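Local structure of metallo-beta-lactamase superfamily protein (Thermus thermophilus, 2ZWR) at residues Lys35-Phe40 and Ala64-Ala69; Leu81-Gly86 and Gly124-His129. The protein binds two zinc ions in a shared site and is probably a hydrolase of the metallo-beta-lactamase superfamily. All coordinates share one frame; numbering follows the deposited sequence.

Interaction 1 and interaction 2 lie in one metallo-beta-lactamase fold, with their centres about 22 Å apart and their nearest atoms about 6 Å apart. They do not touch. They come in series along the chain: interaction 1 closes before interaction 2 opens. Interaction 1 joins helices 33-43 and 63-70, which pack on the mixed sheet that begins with strand 2-8. Interaction 2 joins the short helix 81-85, which follows strand 74-76 of that sheet, to the loop between strands 117-121 and 130-134 of the other large sheet. Interaction 1 is thus packing within one half of the fold. Interaction 2 bridges the halves beside the zinc site.

Interaction 1: residues Lys35-Phe40 and Ala64-Ala69; sequences KLLALF and APLVEA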
ATOM      1  N   LYS A  35     -13.192  -4.139  10.941  1.00 16.00           N
ATOM      2  CA  LYS A  35     -11.913  -4.535  11.531  1.00 15.74           C
ATOM      3  C   LYS A  35     -10.981  -3.325  11.675  1.00 15.16           C
ATOM      4  O   LYS A  35     -10.272  -3.190  12.681  1.00 15.43           O
ATOM      5  CB  LYS A  35     -11.269  -5.639  10.675  1.00 15.74           C
ATOM      6  CG  LYS A  35     -10.284  -6.532  11.411  1.00 18.13           C
ATOM      7  CD  LYS A  35     -10.170  -7.922  10.755  1.00 19.92           C
ATOM      8  N   LEU A  36     -11.004  -2.434  10.681  1.00 14.12           N
ATOM      9  CA  LEU A  36     -10.218  -1.191  10.737  1.00 13.46           C
ATOM     10  C   LEU A  36     -10.743  -0.205  11.779  1.00 13.12           C
ATOM     11  O   LEU A  36      -9.972   0.330  12.573  1.00 12.36           O
ATOM     12  CB  LEU A  36     -10.138  -0.529   9.360  1.00 13.28           C
ATOM     13  CG  LEU A  36      -9.228  -1.273   8.375  1.00 12.92           C
ATOM     14  CD1 LEU A  36      -9.611  -0.935   6.946  1.00 13.25           C
ATOM     15  CD2 LEU A  36      -7.760  -0.964   8.645  1.00 11.51           C
ATOM     16  N   LEU A  37     -12.053   0.028  11.765  1.00 13.23           N
ATOM     17  CA  LEU A  37     -12.710   0.831  12.789  1.00 13.43           C
ATOM     18  C   LEU A  37     -12.388   0.328  14.211  1.00 13.42           C
ATOM     19  O   LEU A  37     -12.138   1.127  15.104  1.00 13.37           O
ATOM     20  CB  LEU A  37     -14.223   0.884  12.542  1.00 13.64           C
ATOM     21  CG  LEU A  37     -14.648   1.709  11.316  1.00 13.74           C
ATOM     22  CD1 LEU A  37     -16.086   1.370  10.877  1.00 14.20           C
ATOM     23  CD2 LEU A  37     -14.474   3.204  11.562  1.00 10.71           C
ATOM     24  N   ALA A  38     -12.371  -0.991  14.397  1.00 13.64           N
ATOM     25  CA  ALA A  38     -11.993  -1.608  15.684  1.00 13.72           C
ATOM     26  C   ALA A  38     -10.525  -1.393  16.047  1.00 13.76           C
ATOM     27  O   ALA A  38     -10.190  -1.257  17.228  1.00 14.18           O
ATOM     28  CB  ALA A  38     -12.331  -3.094  15.694  1.00 13.26           C
ATOM     29  N   LEU A  39      -9.657  -1.372  15.037  1.00 13.69           N
ATOM     30  CA  LEU A  39      -8.244  -1.044  15.235  1.00 13.39           C
ATOM     31  C   LEU A  39      -8.041   0.395  15.731  1.00 13.47           C
ATOM     32  O   LEU A  39      -7.198   0.638  16.605  1.00 12.95           O
ATOM     33  CB  LEU A  39      -7.425  -1.286  13.957  1.00 13.18           C
ATOM     34  CG  LEU A  39      -5.892  -1.204  14.082  1.00 13.38           C
ATOM     35  CD1 LEU A  39      -5.352  -2.138  15.167  1.00 11.98           C
ATOM     36  CD2 LEU A  39      -5.190  -1.480  12.742  1.00 13.16           C
ATOM     37  N   PHE A  40      -8.800   1.338  15.167  1.00 13.49           N
ATOM     38  CA  PHE A  40      -8.777   2.727  15.639  1.00 14.01           C
ATOM     39  C   PHE A  40      -9.077   2.777  17.134  1.00 14.26           C
ATOM     40  O   PHE A  40      -8.451   3.538  17.862  1.00 14.65           O
ATOM     41  CB  PHE A  40      -9.773   3.630  14.882  1.00 13.66           C
ATOM     42  CG  PHE A  40      -9.621   3.620  13.376  1.00 13.52           C
ATOM     43  CD1 PHE A  40      -8.476   3.108  12.757  1.00 13.14           C
ATOM     44  CD2 PHE A  40     -10.633   4.138  12.577  1.00 13.23           C
ATOM     45  CE1 PHE A  40      -8.356   3.094  11.374  1.00 13.02           C
ATOM     46  CE2 PHE A  40     -10.520   4.137  11.190  1.00 13.39           C
ATOM     47  CZ  PHE A  40      -9.378   3.615  10.587  1.00 13.89           C
ATOM     48  N   ALA A  64     -14.181   3.400   0.642  1.00  9.16           N
ATOM     49  CA  ALA A  64     -15.480   4.104   0.623  1.00  9.10           C
ATOM     50  C   ALA A  64     -16.171   4.329   1.995  1.00  9.60           C
ATOM     51  O   ALA A  64     -16.520   5.468   2.317  1.00 10.07           O
ATOM     52  CB  ALA A  64     -16.447   3.471  -0.390  1.00  8.25           C
ATOM     53  N   PRO A  65     -16.386   3.252   2.792  1.00 10.13           N
ATOM     54  CA  PRO A  65     -16.971   3.451   4.130  1.00 10.36           C
ATOM     55  C   PRO A  65     -16.166   4.366   5.048  1.00 11.09           C
ATOM     56  O   PRO A  65     -16.756   5.134   5.809  1.00 11.35           O
ATOM     57  CB  PRO A  65     -17.039   2.029   4.718  1.00 10.46           C
ATOM     58  CG  PRO A  65     -16.123   1.181   3.857  1.00 10.31           C
ATOM     59  CD  PRO A  65     -16.173   1.818   2.494  1.00  9.65           C
ATOM     60  N   LEU A  66     -14.839   4.290   4.976  1.00 11.22           N
ATOM     61  CA  LEU A  66     -13.983   5.119   5.826  1.00 11.54           C
ATOM     62  C   LEU A  66     -13.986   6.594   5.422  1.00 12.10           C
ATOM     63  O   LEU A  66     -13.910   7.461   6.277  1.00 11.86           O
ATOM     64  CB  LEU A  66     -12.558   4.562   5.864  1.00 11.41           C
ATOM     65  CG  LEU A  66     -12.454   3.163   6.492  1.00 11.13           C
ATOM     66  CD1 LEU A  66     -11.009   2.699   6.557  1.00 11.47           C
ATOM     67  CD2 LEU A  66     -13.093   3.113   7.871  1.00  9.92           C
ATOM     68  N   VAL A  67     -14.090   6.861   4.119  1.00 12.19           N
ATOM     69  CA  VAL A  67     -14.232   8.226   3.607  1.00 12.99           C
ATOM     70  C   VAL A  67     -15.605   8.806   3.991  1.00 13.80           C
ATOM     71  O   VAL A  67     -15.706   9.954   4.423  1.00 13.89           O
ATOM     72  CB  VAL A  67     -14.012   8.276   2.067  1.00 12.33           C
ATOM     73  CG1 VAL A  67     -14.440   9.605   1.488  1.00 12.81           C
ATOM     74  CG2 VAL A  67     -12.548   7.987   1.726  1.00 12.36           C
ATOM     75  N   GLU A  68     -16.648   7.996   3.841  1.00 14.65           N
ATOM     76  CA  GLU A  68     -17.998   8.368   4.273  1.00 16.29           C
ATOM     77  C   GLU A  68     -18.061   8.710   5.775  1.00 14.89           C
ATOM     78  O   GLU A  68     -18.670   9.707   6.162  1.00 15.00           O
ATOM     79  CB  GLU A  68     -18.989   7.241   3.952  1.00 15.96           C
ATOM     80  CG  GLU A  68     -20.446   7.658   4.133  1.00 19.80           C
ATOM     81  CD  GLU A  68     -21.435   6.573   3.748  1.00 21.14           C
ATOM     82  OE1 GLU A  68     -21.174   5.365   4.019  1.00 26.12           O
ATOM     83  OE2 GLU A  68     -22.494   6.941   3.181  1.00 28.24           O
ATOM     84  N   ALA A  69     -17.432   7.887   6.615  1.00 14.08           N
ATOM     85  CA  ALA A  69     -17.479   8.098   8.066  1.00 13.21           C
ATOM     86  C   ALA A  69     -16.580   9.240   8.545  1.00 12.77           C
ATOM     87  O   ALA A  69     -16.958   9.990   9.446  1.00 12.59           O
ATOM     88  CB  ALA A  69     -17.137   6.817   8.793  1.00 13.54           C
TER
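The carbonyl oxygen of Leu36 accepts the helical bond from Phe40 N at 3.0 Å, and it also lies over one face of the Phe40 ring, offset toward the rim. Leu36 and Phe40 both face Leu66 of the second helix. The setting is the metallo-beta-lactamase fold. Helices 33-43 and 63-70 are the connections of two successive beta-alpha-beta crossovers, which link the parallel strands 23-27, 50-51 and 74-76. The axes of segments 35-40 and 64-69 stay 11.5 Å apart at closest approach, and their directions differ by 49°. At this spacing the helices meet through long side chains, not through their backbones.

Leu66 fills the gap. Its CG is anti to the carbonyl carbon (chi1 -64°), and the fork of its two methyls spreads across the first helix. CD1 meets Leu36 CD1 at 3.9 Å, where the two side chains cross at about a right angle. CD2 lies 3.9 Å from Leu37 CD2 and nearly as close to Leu37 CG. The side chains of Leu37 and Leu66 run past each other in opposite directions here. Leu37 sits at the exposed border of the contact, whereas Leu36, Phe40 and Leu66 are buried.

The contact across the segments is wholly apolar, so shape and burial hold it. Leu26 of strand 23-27 touches Leu36, Phe40 and Leu66 and closes the cluster on the sheet side. Ala62 also packs on Leu36. The aromatic ring makes the loosest touch: Phe40 CE2 is 4.3 Å from Leu66 CD2, which approaches the ring obliquely.

Interaction 2: residues Leu81-Gly86 and Gly124-His129; sequences LPLYEG and GHSPGH. With ZN (zinc ion), chain D.
Leu83 reaches from helix 81-85 to Ser126 and Pro127. Its CB leaves the helix toward the loop. CG is anti to the carbonyl carbon (chi1 -69°), and the chain then runs on extended to CD1 (chi2 174°). This methyl makes the contact. CD1 rests 3.7 Å from Ser126 CB, and it meets Pro127 CD at 4.0 Å, where the leucine and the proline ring reach toward each other.

The loop that receives the methyl is well braced. Ser126 to His129 form a type I beta turn. Ser126 O accepts from Gly124 N and His129 N, which come from opposite faces of its plane. The hydroxyl of Ser126 turns to Asp80, just before the helix, and the other oxygen of that carboxylate takes Gly128 N.

Next to Ser126, His125 binds zinc through NE2 at 2.1 Å. His54, His56, Asp144 and a water complete that metal's shell, and the Leu83 side chain lies about 4 Å from that of His56. The leucine therefore packs in the second shell of the site. Its contact is apolar and has no directional bond, whereas Asp80 ties to the loop through hydrogen bonds.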
ATOM      1  N   LEU A  81      -5.241   5.636 -11.264  1.00 11.43           N
ATOM      2  CA  LEU A  81      -6.644   6.071 -11.286  1.00 12.12           C
ATOM      3  C   LEU A  81      -7.580   5.138 -12.067  1.00 11.59           C
ATOM      4  O   LEU A  81      -8.679   4.855 -11.588  1.00 11.22           O
ATOM      5  CB  LEU A  81      -6.795   7.495 -11.834  1.00 12.45           C
ATOM      6  CG  LEU A  81      -7.308   8.655 -10.970  1.00 14.74           C
ATOM      7  CD1 LEU A  81      -8.136   8.254  -9.743  1.00 15.72           C
ATOM      8  CD2 LEU A  81      -6.167   9.585 -10.591  1.00 18.15           C
ATOM      9  N   PRO A  82      -7.171   4.688 -13.281  1.00 11.67           N
ATOM     10  CA  PRO A  82      -8.044   3.755 -14.002  1.00 11.58           C
ATOM     11  C   PRO A  82      -8.322   2.474 -13.217  1.00 11.93           C
ATOM     12  O   PRO A  82      -9.447   1.982 -13.241  1.00 11.83           O
ATOM     13  CB  PRO A  82      -7.263   3.464 -15.291  1.00 11.78           C
ATOM     14  CG  PRO A  82      -6.425   4.703 -15.482  1.00 11.63           C
ATOM     15  CD  PRO A  82      -5.979   5.024 -14.090  1.00 11.23           C
ATOM     16  N   LEU A  83      -7.313   1.961 -12.514  1.00 11.79           N
ATOM     17  CA  LEU A  83      -7.498   0.815 -11.638  1.00 11.72           C
ATOM     18  C   LEU A  83      -8.448   1.150 -10.483  1.00 11.68           C
ATOM     19  O   LEU A  83      -9.335   0.364 -10.143  1.00 11.10           O
ATOM     20  CB  LEU A  83      -6.153   0.322 -11.094  1.00 11.60           C
ATOM     21  CG  LEU A  83      -5.150  -0.333 -12.042  1.00 13.22           C
ATOM     22  CD1 LEU A  83      -3.839  -0.600 -11.317  1.00 14.18           C
ATOM     23  CD2 LEU A  83      -5.685  -1.622 -12.639  1.00 14.40           C
ATOM     24  N   TYR A  84      -8.265   2.334  -9.907  1.00 11.74           N
ATOM     25  CA  TYR A  84      -9.039   2.774  -8.758  1.00 12.45           C
ATOM     26  C   TYR A  84     -10.509   2.915  -9.133  1.00 13.13           C
ATOM     27  O   TYR A  84     -11.389   2.448  -8.409  1.00 13.53           O
ATOM     28  CB  TYR A  84      -8.467   4.091  -8.241  1.00 11.92           C
ATOM     29  CG  TYR A  84      -9.109   4.680  -7.007  1.00 10.33           C
ATOM     30  CD1 TYR A  84      -8.659   4.345  -5.729  1.00  9.56           C
ATOM     31  CD2 TYR A  84     -10.137   5.612  -7.121  1.00  8.51           C
ATOM     32  CE1 TYR A  84      -9.234   4.919  -4.589  1.00  8.01           C
ATOM     33  CE2 TYR A  84     -10.718   6.180  -6.010  1.00  8.94           C
ATOM     34  CZ  TYR A  84     -10.258   5.840  -4.744  1.00 10.10           C
ATOM     35  OH  TYR A  84     -10.858   6.415  -3.647  1.00 11.37           O
ATOM     36  N   GLU A  85     -10.757   3.523 -10.286  1.00 13.85           N
ATOM     37  CA  GLU A  85     -12.112   3.798 -10.747  1.00 14.61           C
ATOM     38  C   GLU A  85     -12.942   2.549 -11.040  1.00 14.03           C
ATOM     39  O   GLU A  85     -14.151   2.558 -10.835  1.00 14.47           O
ATOM     40  CB  GLU A  85     -12.066   4.722 -11.966  1.00 15.32           C
ATOM     41  CG  GLU A  85     -11.593   6.129 -11.601  1.00 19.06           C
ATOM     42  CD  GLU A  85     -11.324   7.005 -12.799  1.00 24.16           C
ATOM     43  OE1 GLU A  85     -10.793   6.497 -13.813  1.00 25.44           O
ATOM     44  OE2 GLU A  85     -11.633   8.223 -12.719  1.00 28.61           O
ATOM     45  N   GLY A  86     -12.292   1.489 -11.517  1.00 13.37           N
ATOM     46  CA  GLY A  86     -12.972   0.241 -11.822  1.00 12.55           C
ATOM     47  C   GLY A  86     -12.739  -0.889 -10.838  1.00 11.93           C
ATOM     48  O   GLY A  86     -13.055  -2.028 -11.146  1.00 12.65           O
ATOM     49  N   GLY A 124       5.353  -1.397 -12.149  1.00 10.26           N
ATOM     50  CA  GLY A 124       5.687  -2.747 -12.547  1.00 10.40           C
ATOM     51  C   GLY A 124       4.601  -3.720 -12.152  1.00 10.80           C
ATOM     52  O   GLY A 124       4.124  -4.488 -12.984  1.00 11.01           O
ATOM     53  N   HIS A 125       4.230  -3.711 -10.871  1.00 10.55           N
ATOM     54  CA  HIS A 125       3.079  -4.492 -10.391  1.00 10.44           C
ATOM     55  C   HIS A 125       1.791  -3.766 -10.832  1.00 10.68           C
ATOM     56  O   HIS A 125       0.790  -4.401 -11.187  1.00 10.70           O
ATOM     57  CB  HIS A 125       3.162  -4.680  -8.873  1.00 10.51           C
ATOM     58  CG  HIS A 125       2.003  -5.417  -8.273  1.00 10.91           C
ATOM     59  ND1 HIS A 125       1.883  -6.786  -8.326  1.00 11.98           N
ATOM     60  CD2 HIS A 125       0.927  -4.973  -7.583  1.00 12.00           C
ATOM     61  CE1 HIS A 125       0.773  -7.157  -7.710  1.00 13.32           C
ATOM     62  NE2 HIS A 125       0.175  -6.075  -7.247  1.00 12.42           N
ATOM     63  N   SER A 126       1.845  -2.432 -10.818  1.00 10.20           N
ATOM     64  CA  SER A 126       0.807  -1.580 -11.405  1.00  9.92           C
ATOM     65  C   SER A 126       1.469  -0.252 -11.818  1.00  9.68           C
ATOM     66  O   SER A 126       2.531   0.076 -11.308  1.00  9.72           O
ATOM     67  CB  SER A 126      -0.358  -1.354 -10.423  1.00  9.35           C
ATOM     68  OG  SER A 126       0.030  -0.500  -9.365  1.00  9.29           O
ATOM     69  N   PRO A 127       0.863   0.494 -12.766  1.00  9.60           N
ATOM     70  CA  PRO A 127       1.519   1.700 -13.329  1.00  9.61           C
ATOM     71  C   PRO A 127       1.769   2.835 -12.332  1.00  9.47           C
ATOM     72  O   PRO A 127       2.740   3.595 -12.493  1.00  9.67           O
ATOM     73  CB  PRO A 127       0.547   2.176 -14.426  1.00  9.46           C
ATOM     74  CG  PRO A 127      -0.497   1.131 -14.559  1.00  9.81           C
ATOM     75  CD  PRO A 127      -0.451   0.219 -13.379  1.00  9.46           C
ATOM     76  N   GLY A 128       0.901   2.947 -11.326  1.00  8.73           N
ATOM     77  CA  GLY A 128       0.990   3.996 -10.303  1.00  8.56           C
ATOM     78  C   GLY A 128       1.414   3.455  -8.939  1.00  8.76           C
ATOM     79  O   GLY A 128       1.102   4.044  -7.890  1.00  8.29           O
ATOM     80  N   HIS A 129       2.132   2.334  -8.948  1.00  8.33           N
ATOM     81  CA  HIS A 129       2.551   1.694  -7.702  1.00  8.35           C
ATOM     82  C   HIS A 129       3.664   2.522  -7.060  1.00  8.22           C
ATOM     83  O   HIS A 129       4.685   2.799  -7.701  1.00  7.11           O
ATOM     84  CB  HIS A 129       3.026   0.253  -7.948  1.00  8.13           C
ATOM     85  CG  HIS A 129       3.107  -0.577  -6.703  1.00  9.16           C
ATOM     86  ND1 HIS A 129       3.992  -0.306  -5.682  1.00 10.02           N
ATOM     87  CD2 HIS A 129       2.413  -1.669  -6.312  1.00  8.44           C
ATOM     88  CE1 HIS A 129       3.834  -1.187  -4.713  1.00  8.69           C
ATOM     89  NE2 HIS A 129       2.884  -2.028  -5.071  1.00  9.13           N
TER
HETATM   90 ZN    ZN D 209      -1.543  -5.518  -6.154  1.00 11.09          ZN
HETATM   91  O   HOH W   1      -2.797  -6.719  -5.020  1.00 14.02           O